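Local coordinates for protein protocadherin-19 isoform 1 (Danio rerio, PDB 5CO1) that mediates calcium-dependent homophilic cell adhesion, robustly when complexed with the cadherin cdh2, and is essential for early neurulation in the anterior neural plate, at residues V11-N16 and T21-L26; Y41-F46 and G62-N67; Q83-D86 and I92-H95; V139-S144 and G148-R153. One frame throughout, in Å; residues are numbered along the deposited sequence.

Contact 1: V11-N16 and T21-L26; sequences VNVLEN and TLVIDL. With CA (calcium ion), chain H; CA (calcium ion), chain F; CA (calcium ion), chain E.
V11 and V13 meet V23 and I24 through branched aliphatic side chains, where residues 11-14 and 22-25 run nearly antiparallel (161°), their axes 7.6 Å apart. The methyl-to-methyl contacts divide among separate branches. V11 CG2 packs on V23 CG1 at 3.8 Å, the two side chains crossing at about a right angle, while V11 CG1 turns to I24 CD1, 4.1 Å away. V23 serves both partners: with CG1 anti to its N (chi1 166°) that methyl meets V11, and CG2 is directed to V13 CG2 at 4.3 Å. In the backbone, V23 and I24 both lie opposite I64, a classic beta bulge in the sheet that strand 22-25 forms with strand 63-66.

Metal coordination occupies the outer ends. E15 splits its carboxylate between two calcium ions, OE1 at 2.5 Å from one and OE2 at 2.3 Å from the other; D71, E73, D104, I105, D107 and D143 contribute to these sites. At the other end D25 OD1 and L26 O each bind a third calcium, with T61 O and two waters. The centre is thus apolar packing of beta-branched side chains across two sheets, whereas the carboxylates of E15 and D25 probably offset the charge of the calcium ions, with L26 adding a neutral carbonyl.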
loop_
_atom_site.group_PDB
_atom_site.type_symbol
_atom_site.label_atom_id
_atom_site.label_comp_id
_atom_site.label_asym_id
_atom_site.label_seq_id
_atom_site.Cartn_x
_atom_site.Cartn_y
_atom_site.Cartn_z
ATOM N N VAL A 11 15.400 -12.173 -4.807
ATOM C CA VAL A 11 15.203 -12.458 -3.399
ATOM C C VAL A 11 13.933 -11.760 -3.017
ATOM O O VAL A 11 13.596 -10.737 -3.602
ATOM C CB VAL A 11 16.359 -11.950 -2.497
ATOM C CG1 VAL A 11 17.495 -12.954 -2.488
ATOM C CG2 VAL A 11 16.885 -10.646 -3.025
ATOM N N ASN A 12 13.170 -12.419 -2.154
ATOM C CA ASN A 12 12.001 -11.838 -1.586
ATOM C C ASN A 12 12.312 -11.273 -0.223
ATOM O O ASN A 12 12.959 -11.927 0.594
ATOM C CB ASN A 12 10.950 -12.907 -1.479
ATOM C CG ASN A 12 10.436 -13.333 -2.831
ATOM O OD1 ASN A 12 10.207 -12.502 -3.697
ATOM N ND2 ASN A 12 10.272 -14.631 -3.025
ATOM N N VAL A 13 11.751 -10.097 0.054
ATOM C CA VAL A 13 11.902 -9.513 1.342
ATOM C C VAL A 13 10.651 -8.824 1.776
ATOM O O VAL A 13 10.106 -8.054 1.024
ATOM C CB VAL A 13 13.005 -8.492 1.345
ATOM C CG1 VAL A 13 13.071 -7.841 2.703
ATOM C CG2 VAL A 13 14.314 -9.182 1.066
ATOM N N LEU A 14 10.249 -9.044 3.026
ATOM C CA LEU A 14 9.035 -8.470 3.570
ATOM C C LEU A 14 9.180 -6.964 3.611
ATOM O O LEU A 14 10.252 -6.470 3.959
ATOM C CB LEU A 14 8.789 -8.965 5.000
ATOM C CG LEU A 14 7.886 -10.142 4.961
ATOM C CD1 LEU A 14 7.638 -10.695 6.337
ATOM C CD2 LEU A 14 6.596 -9.671 4.321
ATOM N N GLU A 15 8.116 -6.232 3.320
ATOM C CA GLU A 15 8.164 -4.818 3.623
ATOM C C GLU A 15 8.190 -4.654 5.117
ATOM O O GLU A 15 7.785 -5.556 5.842
ATOM C CB GLU A 15 7.020 -4.020 2.999
ATOM C CG GLU A 15 5.652 -4.207 3.604
ATOM C CD GLU A 15 4.642 -3.280 2.967
ATOM O OE1 GLU A 15 4.971 -2.080 2.793
ATOM O OE2 GLU A 15 3.560 -3.762 2.567
ATOM N N ASN A 16 8.888 -3.597 5.525
ATOM C CA ASN A 16 9.024 -3.177 6.919
ATOM C C ASN A 16 9.970 -4.089 7.674
ATOM O O ASN A 16 10.028 -4.076 8.893
ATOM C CB ASN A 16 7.667 -3.086 7.604
ATOM C CG ASN A 16 6.721 -2.082 6.918
ATOM O OD1 ASN A 16 7.150 -1.100 6.292
ATOM N ND2 ASN A 16 5.416 -2.344 7.023
ATOM N N THR A 21 18.267 -6.969 8.463
ATOM C CA THR A 21 17.723 -8.198 7.917
ATOM C C THR A 21 18.607 -8.709 6.756
ATOM O O THR A 21 19.090 -7.939 5.909
ATOM C CB THR A 21 16.260 -7.949 7.476
ATOM O OG1 THR A 21 15.424 -7.767 8.633
ATOM C CG2 THR A 21 15.729 -9.079 6.652
ATOM N N LEU A 22 18.911 -9.999 6.756
ATOM C CA LEU A 22 19.691 -10.556 5.646
ATOM C C LEU A 22 18.871 -10.530 4.359
ATOM O O LEU A 22 17.670 -10.737 4.374
ATOM C CB LEU A 22 20.132 -11.982 5.937
ATOM C CG LEU A 22 20.774 -12.735 4.760
ATOM C CD1 LEU A 22 22.188 -12.231 4.508
ATOM C CD2 LEU A 22 20.752 -14.245 4.976
ATOM N N VAL A 23 19.517 -10.166 3.265
ATOM C CA VAL A 23 18.880 -10.168 1.966
ATOM C C VAL A 23 19.538 -11.230 1.107
ATOM O O VAL A 23 18.865 -12.151 0.646
ATOM C CB VAL A 23 19.068 -8.819 1.273
ATOM C CG1 VAL A 23 18.716 -8.930 -0.207
ATOM C CG2 VAL A 23 18.258 -7.749 1.995
ATOM N N ILE A 24 20.866 -11.138 0.949
ATOM C CA ILE A 24 21.610 -12.239 0.363
ATOM C C ILE A 24 23.100 -12.164 0.649
ATOM O O ILE A 24 23.643 -11.099 0.889
ATOM C CB ILE A 24 21.329 -12.333 -1.151
ATOM C CG1 ILE A 24 21.966 -13.571 -1.751
ATOM C CG2 ILE A 24 21.769 -11.080 -1.912
ATOM C CD1 ILE A 24 21.391 -13.927 -3.103
ATOM N N ASP A 25 23.726 -13.324 0.747
ATOM C CA ASP A 25 25.174 -13.446 0.928
ATOM C C ASP A 25 25.799 -13.868 -0.426
ATOM O O ASP A 25 25.521 -14.952 -0.947
ATOM C CB ASP A 25 25.442 -14.475 2.036
ATOM C CG ASP A 25 26.947 -14.677 2.359
ATOM O OD1 ASP A 25 27.861 -14.053 1.752
ATOM O OD2 ASP A 25 27.206 -15.539 3.229
ATOM N N LEU A 26 26.467 -12.922 -1.084
ATOM C CA LEU A 26 26.985 -13.163 -2.423
ATOM C C LEU A 26 28.370 -13.783 -2.360
ATOM O O LEU A 26 29.076 -13.663 -1.360
ATOM C CB LEU A 26 27.020 -11.865 -3.227
ATOM C CG LEU A 26 25.696 -11.185 -3.527
ATOM C CD1 LEU A 26 25.947 -9.881 -4.243
ATOM C CD2 LEU A 26 24.786 -12.032 -4.398
HETATM CA CA CA H . 30.058 -14.173 0.798
HETATM CA CA CA F . 1.472 -2.861 2.363
HETATM CA CA CA E . 3.925 -0.000 3.572
HETATM O O HOH W 1 2.609 1.968 3.909
HETATM O O HOH W 2 5.740 0.783 4.666
HETATM O O HOH W 3 29.440 -16.091 0.398
HETATM O O HOH W 4 32.085 -14.121 -0.374
#

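Contact 2: Y41-F46 and G62-N67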
loop_
_atom_site.group_PDB
_atom_site.type_symbol
_atom_site.label_atom_id
_atom_site.label_comp_id
_atom_site.label_asym_id
_atom_site.label_seq_id
_atom_site.Cartn_x
_atom_site.Cartn_y
_atom_site.Cartn_z
ATOM N N TYR A 41 33.678 -6.340 -2.581
ATOM C CA TYR A 41 32.316 -6.324 -3.093
ATOM C C TYR A 41 31.763 -4.940 -2.912
ATOM O O TYR A 41 31.832 -4.406 -1.824
ATOM C CB TYR A 41 31.449 -7.302 -2.294
ATOM C CG TYR A 41 31.761 -8.749 -2.532
ATOM C CD1 TYR A 41 31.124 -9.456 -3.532
ATOM C CD2 TYR A 41 32.648 -9.433 -1.717
ATOM C CE1 TYR A 41 31.410 -10.788 -3.763
ATOM C CE2 TYR A 41 32.920 -10.777 -1.922
ATOM C CZ TYR A 41 32.301 -11.447 -2.957
ATOM O OH TYR A 41 32.549 -12.789 -3.169
ATOM N N SER A 42 31.051 -4.447 -3.906
ATOM C CA SER A 42 30.493 -3.106 -3.848
ATOM C C SER A 42 29.325 -2.962 -4.808
ATOM O O SER A 42 29.238 -3.678 -5.816
ATOM C CB SER A 42 31.581 -2.114 -4.254
ATOM O OG SER A 42 31.977 -2.313 -5.611
ATOM N N PHE A 43 28.449 -2.007 -4.537
ATOM C CA PHE A 43 27.464 -1.607 -5.533
ATOM C C PHE A 43 28.112 -0.635 -6.500
ATOM O O PHE A 43 28.752 0.320 -6.083
ATOM C CB PHE A 43 26.271 -0.889 -4.908
ATOM C CG PHE A 43 25.634 -1.600 -3.747
ATOM C CD1 PHE A 43 25.434 -2.969 -3.758
ATOM C CD2 PHE A 43 25.064 -0.858 -2.720
ATOM C CE1 PHE A 43 24.738 -3.589 -2.736
ATOM C CE2 PHE A 43 24.466 -1.482 -1.647
ATOM C CZ PHE A 43 24.273 -2.848 -1.670
ATOM N N ILE A 44 27.803 -0.766 -7.777
ATOM C CA ILE A 44 28.251 0.230 -8.738
ATOM C C ILE A 44 27.101 0.980 -9.381
ATOM O O ILE A 44 27.287 2.045 -9.977
ATOM C CB ILE A 44 29.189 -0.362 -9.815
ATOM C CG1 ILE A 44 28.693 -1.715 -10.356
ATOM C CG2 ILE A 44 30.601 -0.479 -9.247
ATOM C CD1 ILE A 44 27.801 -1.596 -11.565
ATOM N N ASN A 45 25.903 0.444 -9.222
ATOM C CA ASN A 45 24.728 1.119 -9.714
ATOM C C ASN A 45 23.439 0.663 -9.031
ATOM O O ASN A 45 23.326 -0.462 -8.511
ATOM C CB ASN A 45 24.616 0.962 -11.233
ATOM C CG ASN A 45 24.318 2.274 -11.933
ATOM O OD1 ASN A 45 23.796 3.226 -11.335
ATOM N ND2 ASN A 45 24.682 2.343 -13.201
ATOM N N PHE A 46 22.445 1.536 -9.138
ATOM C CA PHE A 46 21.308 1.590 -8.233
ATOM C C PHE A 46 20.205 2.189 -9.104
ATOM O O PHE A 46 20.149 3.410 -9.280
ATOM C CB PHE A 46 21.640 2.500 -7.032
ATOM C CG PHE A 46 22.654 3.569 -7.355
ATOM C CD1 PHE A 46 22.265 4.752 -7.982
ATOM C CD2 PHE A 46 24.012 3.330 -7.176
ATOM C CE1 PHE A 46 23.202 5.698 -8.361
ATOM C CE2 PHE A 46 24.955 4.268 -7.568
ATOM C CZ PHE A 46 24.548 5.455 -8.152
ATOM N N GLY A 62 30.533 -9.720 0.978
ATOM C CA GLY A 62 29.454 -9.575 -0.004
ATOM C C GLY A 62 28.054 -9.867 0.515
ATOM O O GLY A 62 27.187 -10.296 -0.234
ATOM N N VAL A 63 27.837 -9.659 1.805
ATOM C CA VAL A 63 26.518 -9.804 2.386
ATOM C C VAL A 63 25.749 -8.496 2.252
ATOM O O VAL A 63 26.203 -7.469 2.723
ATOM C CB VAL A 63 26.617 -10.226 3.867
ATOM C CG1 VAL A 63 25.464 -9.663 4.675
ATOM C CG2 VAL A 63 26.639 -11.750 3.981
ATOM N N ILE A 64 24.596 -8.534 1.588
ATOM C CA ILE A 64 23.703 -7.362 1.513
ATOM C C ILE A 64 22.646 -7.471 2.605
ATOM O O ILE A 64 22.157 -8.553 2.899
ATOM C CB ILE A 64 22.993 -7.261 0.142
ATOM C CG1 ILE A 64 23.982 -7.060 -1.008
ATOM C CG2 ILE A 64 22.002 -6.128 0.128
ATOM C CD1 ILE A 64 23.395 -7.413 -2.358
ATOM N N THR A 65 22.369 -6.355 3.258
ATOM C CA THR A 65 21.395 -6.296 4.349
ATOM C C THR A 65 20.481 -5.134 4.069
ATOM O O THR A 65 20.811 -4.256 3.260
ATOM C CB THR A 65 22.036 -6.069 5.738
ATOM O OG1 THR A 65 23.132 -5.143 5.636
ATOM C CG2 THR A 65 22.542 -7.390 6.309
ATOM N N VAL A 66 19.302 -5.185 4.674
ATOM C CA VAL A 66 18.410 -4.045 4.679
ATOM C C VAL A 66 19.024 -2.884 5.481
ATOM O O VAL A 66 19.627 -3.103 6.526
ATOM C CB VAL A 66 17.032 -4.437 5.256
ATOM C CG1 VAL A 66 16.118 -3.221 5.295
ATOM C CG2 VAL A 66 16.405 -5.538 4.410
ATOM N N ASN A 67 18.946 -1.676 4.930
ATOM C CA ASN A 67 19.558 -0.494 5.564
ATOM C C ASN A 67 18.621 0.678 5.830
ATOM O O ASN A 67 18.970 1.589 6.576
ATOM C CB ASN A 67 20.739 0.018 4.742
ATOM C CG ASN A 67 21.747 0.796 5.588
ATOM O OD1 ASN A 67 22.149 0.353 6.669
ATOM N ND2 ASN A 67 22.168 1.956 5.089
#
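G62 places its CA over one face of the Y41 ring, 3.8 Å from the centroid and 24° off the ring normal, a CH-pi contact displaced toward the rim. Its backbone N comes to 3.4 Å from Y41 CD2. Glycine suits the place because, with no side chain, its CA can sit over the ring face, and because the backbone takes a positive phi of 67°. With CG of Y41 anti to the carbonyl carbon (chi1 -70°) the ring comes against G62, and its OH is hydrogen-bonded to A28 N, which holds the far end.

V63 turns its side chain away from strand 39-46. The alternation of the strand then brings I64 back to the inner side, where its CG1 lies in the plane of the F43 ring, at the edge, 4.0 Å from F43 CE1. I64 CD1 approaches the same ring carbon at 4.1 Å, so that both methylene and terminal methyl of the isoleucine bear on one corner of the phenylalanine. This packing forms part of the core of the cadherin repeat, a beta sandwich in which strand 63-66 belongs to one sheet and strand 39-46 to the other. Two large apolar side chains suit that interior, each reaching across from its own sheet; I64 also touches V23, I24, F55 and I57.

Farther along, V66 packs on T21 and V23, as befits a buried valine, while T65 OG1, V66 O and OD1 of N67, just beyond the strand, each have a weak hydrogen bond with K56 NZ.

Contact 3: Q83-D86 and I92-H95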
loop_
_atom_site.group_PDB
_atom_site.type_symbol
_atom_site.label_atom_id
_atom_site.label_comp_id
_atom_site.label_asym_id
_atom_site.label_seq_id
_atom_site.Cartn_x
_atom_site.Cartn_y
_atom_site.Cartn_z
ATOM N N GLN A 83 29.359 -5.452 -8.087
ATOM C CA GLN A 83 30.618 -5.995 -8.588
ATOM C C GLN A 83 31.576 -6.559 -7.534
ATOM O O GLN A 83 31.459 -6.303 -6.321
ATOM C CB GLN A 83 31.339 -4.973 -9.448
ATOM C CG GLN A 83 31.931 -3.787 -8.696
ATOM C CD GLN A 83 32.971 -3.051 -9.527
ATOM O OE1 GLN A 83 32.726 -2.706 -10.694
ATOM N NE2 GLN A 83 34.163 -2.884 -8.966
ATOM N N ALA A 84 32.530 -7.329 -8.039
ATOM C CA ALA A 84 33.627 -7.869 -7.247
ATOM C C ALA A 84 34.959 -7.660 -7.962
ATOM O O ALA A 84 35.116 -7.994 -9.135
ATOM C CB ALA A 84 33.406 -9.340 -7.009
ATOM N N LYS A 85 35.901 -7.065 -7.252
ATOM C CA LYS A 85 37.160 -6.623 -7.835
ATOM C C LYS A 85 38.224 -6.910 -6.799
ATOM O O LYS A 85 38.090 -6.499 -5.639
ATOM C CB LYS A 85 37.095 -5.127 -8.119
ATOM C CG LYS A 85 38.227 -4.605 -8.976
ATOM C CD LYS A 85 38.181 -3.085 -9.083
ATOM C CE LYS A 85 39.291 -2.545 -9.973
ATOM N NZ LYS A 85 40.642 -2.900 -9.454
ATOM N N ASP A 86 39.226 -7.701 -7.171
ATOM C CA ASP A 86 40.411 -7.821 -6.317
ATOM C C ASP A 86 41.178 -6.504 -6.297
ATOM O O ASP A 86 41.193 -5.756 -7.284
ATOM C CB ASP A 86 41.326 -9.008 -6.696
ATOM C CG ASP A 86 41.440 -9.224 -8.197
ATOM O OD1 ASP A 86 40.461 -8.910 -8.942
ATOM O OD2 ASP A 86 42.478 -9.787 -8.625
ATOM N N ILE A 92 40.118 -7.139 -13.955
ATOM C CA ILE A 92 38.757 -6.796 -14.384
ATOM C C ILE A 92 37.675 -7.204 -13.335
ATOM O O ILE A 92 37.896 -8.106 -12.513
ATOM C CB ILE A 92 38.461 -7.367 -15.793
ATOM C CG1 ILE A 92 37.063 -6.934 -16.276
ATOM C CG2 ILE A 92 38.645 -8.883 -15.812
ATOM C CD1 ILE A 92 36.901 -6.900 -17.783
ATOM N N PRO A 93 36.554 -6.452 -13.275
ATOM C CA PRO A 93 35.513 -6.831 -12.315
ATOM C C PRO A 93 34.579 -7.927 -12.808
ATOM O O PRO A 93 34.349 -8.070 -14.013
ATOM C CB PRO A 93 34.716 -5.531 -12.113
ATOM C CG PRO A 93 35.607 -4.437 -12.594
ATOM C CD PRO A 93 36.419 -5.043 -13.692
ATOM N N ALA A 94 34.038 -8.683 -11.858
ATOM C CA ALA A 94 32.845 -9.493 -12.075
ATOM C C ALA A 94 31.632 -8.696 -11.647
ATOM O O ALA A 94 31.707 -7.940 -10.700
ATOM C CB ALA A 94 32.931 -10.771 -11.258
ATOM N N HIS A 95 30.503 -8.949 -12.299
ATOM C CA HIS A 95 29.260 -8.207 -12.107
ATOM C C HIS A 95 28.162 -9.220 -11.892
ATOM O O HIS A 95 28.185 -10.294 -12.483
ATOM C CB HIS A 95 28.945 -7.348 -13.355
ATOM C CG HIS A 95 29.972 -6.293 -13.605
ATOM N ND1 HIS A 95 30.073 -5.167 -12.814
ATOM C CD2 HIS A 95 31.093 -6.310 -14.367
ATOM C CE1 HIS A 95 31.148 -4.478 -13.157
ATOM N NE2 HIS A 95 31.787 -5.152 -14.095
#
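The side chains of Q83 and H95 run side by side in the same direction, but the amide and imidazole planes stand 70° apart. Q83 OE1 meets the ring obliquely, 3.4 Å from H95 CE1, and Q83 CB sits 3.6 Å from H95 ND1. The puckered ring of P93 also runs alongside Q83, P93 CB 3.7 Å from Q83 OE1. Q83 reaches between the two because its CG stands between the backbone N and the carbonyl carbon (chi1 71°) and the chain then extends. A long polar chain suits this outer side of the hairpin, its CB lying by the imidazole while the amide ends between H95 and P93.

The backbone ladder lies beneath. A84 and A94 form an antiparallel hydrogen-bonded pair, A84 N to A94 O at 2.9 Å and A94 N to A84 O at 3.0 Å, with Q83 and H95 as the adjoining non-hydrogen-bonded pair. P93 CA adds a CA-H...O contact of 3.4 Å to A84 O. P93 lacks an N-H, but the bonds of this ladder are made by the A84-A94 pair one step away.

The small methyls of A84 and A94 lie on the opposite face from Q83, and both touch F4. Strand 39-46 flanks 77-86 on its other side, with backbone bonds from Q83 to S42 and from K85 to V40, while strand 8-14 borders strand 94-103.

Contact 4: V139-S144 and G148-R153. With CA (calcium ion), chain G; CA (calcium ion), chain F.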
loop_
_atom_site.group_PDB
_atom_site.type_symbol
_atom_site.label_atom_id
_atom_site.label_comp_id
_atom_site.label_asym_id
_atom_site.label_seq_id
_atom_site.Cartn_x
_atom_site.Cartn_y
_atom_site.Cartn_z
ATOM N N VAL A 139 -14.195 3.827 -1.493
ATOM C CA VAL A 139 -13.272 3.309 -0.471
ATOM C C VAL A 139 -12.024 2.774 -1.136
ATOM O O VAL A 139 -12.090 2.001 -2.086
ATOM C CB VAL A 139 -13.891 2.215 0.429
ATOM C CG1 VAL A 139 -14.935 2.816 1.353
ATOM C CG2 VAL A 139 -14.495 1.082 -0.400
ATOM N N SER A 140 -10.883 3.231 -0.658
ATOM C CA SER A 140 -9.624 2.804 -1.210
ATOM C C SER A 140 -8.723 2.181 -0.137
ATOM O O SER A 140 -8.944 2.339 1.056
ATOM C CB SER A 140 -8.928 3.995 -1.838
ATOM O OG SER A 140 -8.982 5.091 -0.948
ATOM N N ASP A 141 -7.716 1.456 -0.605
ATOM C CA ASP A 141 -6.695 0.881 0.226
ATOM C C ASP A 141 -5.412 0.926 -0.605
ATOM O O ASP A 141 -5.346 0.356 -1.699
ATOM C CB ASP A 141 -7.082 -0.572 0.580
ATOM C CG ASP A 141 -6.378 -1.099 1.836
ATOM O OD1 ASP A 141 -5.135 -1.175 1.844
ATOM O OD2 ASP A 141 -7.065 -1.532 2.783
ATOM N N ASN A 142 -4.381 1.545 -0.055
ATOM C CA ASN A 142 -3.080 1.572 -0.697
ATOM C C ASN A 142 -2.351 0.231 -0.819
ATOM O O ASN A 142 -1.303 0.197 -1.434
ATOM C CB ASN A 142 -2.147 2.560 0.018
ATOM C CG ASN A 142 -2.749 3.945 0.145
ATOM O OD1 ASN A 142 -3.265 4.499 -0.818
ATOM N ND2 ASN A 142 -2.749 4.481 1.357
ATOM N N ASP A 143 -2.820 -0.835 -0.167
ATOM C CA ASP A 143 -2.133 -2.139 -0.239
ATOM C C ASP A 143 -2.526 -2.825 -1.549
ATOM O O ASP A 143 -3.460 -2.390 -2.211
ATOM C CB ASP A 143 -2.468 -3.051 0.969
ATOM C CG ASP A 143 -2.042 -2.458 2.313
ATOM O OD1 ASP A 143 -0.857 -2.065 2.453
ATOM O OD2 ASP A 143 -2.912 -2.390 3.236
ATOM N N SER A 144 -1.859 -3.926 -1.883
ATOM C CA SER A 144 -2.190 -4.720 -3.075
ATOM C C SER A 144 -2.876 -6.051 -2.766
ATOM O O SER A 144 -3.059 -6.421 -1.618
ATOM C CB SER A 144 -0.927 -4.976 -3.887
ATOM O OG SER A 144 -0.220 -3.754 -4.073
ATOM N N GLY A 148 -5.636 -5.090 -0.230
ATOM C CA GLY A 148 -6.234 -3.884 -0.778
ATOM C C GLY A 148 -7.690 -3.938 -1.228
ATOM O O GLY A 148 -8.232 -2.887 -1.530
ATOM N N LYS A 149 -8.279 -5.136 -1.363
ATOM C CA LYS A 149 -9.728 -5.316 -1.616
ATOM C C LYS A 149 -10.565 -4.985 -0.393
ATOM O O LYS A 149 -10.491 -5.678 0.600
ATOM C CB LYS A 149 -10.076 -6.765 -1.998
ATOM C CG LYS A 149 -9.651 -7.197 -3.395
ATOM C CD LYS A 149 -10.831 -7.291 -4.366
ATOM C CE LYS A 149 -10.435 -6.890 -5.788
ATOM N NZ LYS A 149 -9.093 -7.414 -6.203
ATOM N N VAL A 150 -11.525 -4.096 -0.573
ATOM C CA VAL A 150 -12.256 -3.492 0.517
ATOM C C VAL A 150 -13.741 -3.734 0.364
ATOM O O VAL A 150 -14.203 -4.023 -0.704
ATOM C CB VAL A 150 -12.013 -1.985 0.508
ATOM C CG1 VAL A 150 -12.936 -1.268 1.480
ATOM C CG2 VAL A 150 -10.562 -1.725 0.840
ATOM N N GLN A 151 -14.487 -3.572 1.441
ATOM C CA GLN A 151 -15.903 -3.912 1.481
ATOM C C GLN A 151 -16.528 -3.088 2.578
ATOM O O GLN A 151 -15.915 -2.844 3.583
ATOM C CB GLN A 151 -16.048 -5.389 1.810
ATOM C CG GLN A 151 -17.442 -5.914 1.622
ATOM C CD GLN A 151 -17.459 -7.387 1.270
ATOM O OE1 GLN A 151 -16.504 -8.135 1.547
ATOM N NE2 GLN A 151 -18.546 -7.814 0.631
ATOM N N CYS A 152 -17.713 -2.578 2.376
ATOM C CA CYS A 152 -18.259 -1.669 3.365
ATOM C C CYS A 152 -19.767 -1.712 3.408
ATOM O O CYS A 152 -20.394 -2.566 2.795
ATOM C CB CYS A 152 -17.740 -0.243 3.138
ATOM S SG CYS A 152 -18.269 0.509 1.594
ATOM N N ARG A 153 -20.324 -0.884 4.269
ATOM C CA ARG A 153 -21.523 -1.227 4.979
ATOM C C ARG A 153 -21.926 -0.034 5.804
ATOM O O ARG A 153 -21.118 0.538 6.532
ATOM C CB ARG A 153 -21.241 -2.386 5.920
ATOM C CG ARG A 153 -22.424 -3.290 6.176
ATOM C CD ARG A 153 -22.213 -4.028 7.476
ATOM N NE ARG A 153 -22.930 -3.379 8.546
ATOM C CZ ARG A 153 -23.110 -3.904 9.746
ATOM N NH1 ARG A 153 -22.554 -5.064 10.060
ATOM N NH2 ARG A 153 -23.838 -3.251 10.644
HETATM CA CA CA G . -5.214 -2.822 3.583
HETATM CA CA CA F . 1.472 -2.861 2.363
#
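The calcium-binding DXD motif of a cadherin repeat, D141-N142-D143, folds against G148 and V150 at the junction of the two domains. D141 grips one calcium with both carboxylate oxygens, OD1 and OD2 each at 2.4 Å. D143 spans two ions: its OD2 binds the same calcium, and OD1 reaches the second at 2.5 Å. N106, N108, N147 and D193 complete the first site; E15, E73, D104, I105 and D107 share the second.

D141 OD1 does double duty, accepting D143 N through its anti lone pair at 3.1 Å, an Asx turn that sets the second aspartate relative to the first. Across the loop G148 N makes a weak hydrogen bond to S144 O (3.2 Å, 129°), and G148 CA lies near D143 O in a CA-H...O contact. Glycine, with no side chain, lets the chain pass beside D143 O here.

Beyond the loop the contact becomes apolar. V150 sets CG1 anti to its N (chi1 170°), where it packs on V139 CG2 at 3.4 Å, and sends CG2 to D141 CB. V139 CG1 meets C152 SG. Valine covers the aliphatic base of D141 while the carboxylate faces the metal. Charge on D141 and D143 is probably balanced largely by the cations, which would help D141 OD1 and D143 OD2, both ligands of the same calcium, to lie 2.9 Å apart.

From the N terminus the four contacts follow in series, none nesting or crossing. Contact 1 closes the short loop between strands 8-14 and 22-25, which belong to different sheets. Contact 2 spans a longer excursion, holding helix 51-54 and strand 55-57, and again joins the two sheets; probable hydrogen bonds, I24 O to I64 N and L26 N to G62 O, knit it to contact 1. Contact 3 closes the hairpin of strands 77-86 and 94-103, and a probable hydrogen bond from Q83 N to S42 O ties it to contact 2 within one sheet. Contact 4 closes a calcium loop in the next domain. Its centre lies about 28 Å from that of contact 1, yet E15 and D143 share a calcium ion, bridging the domains.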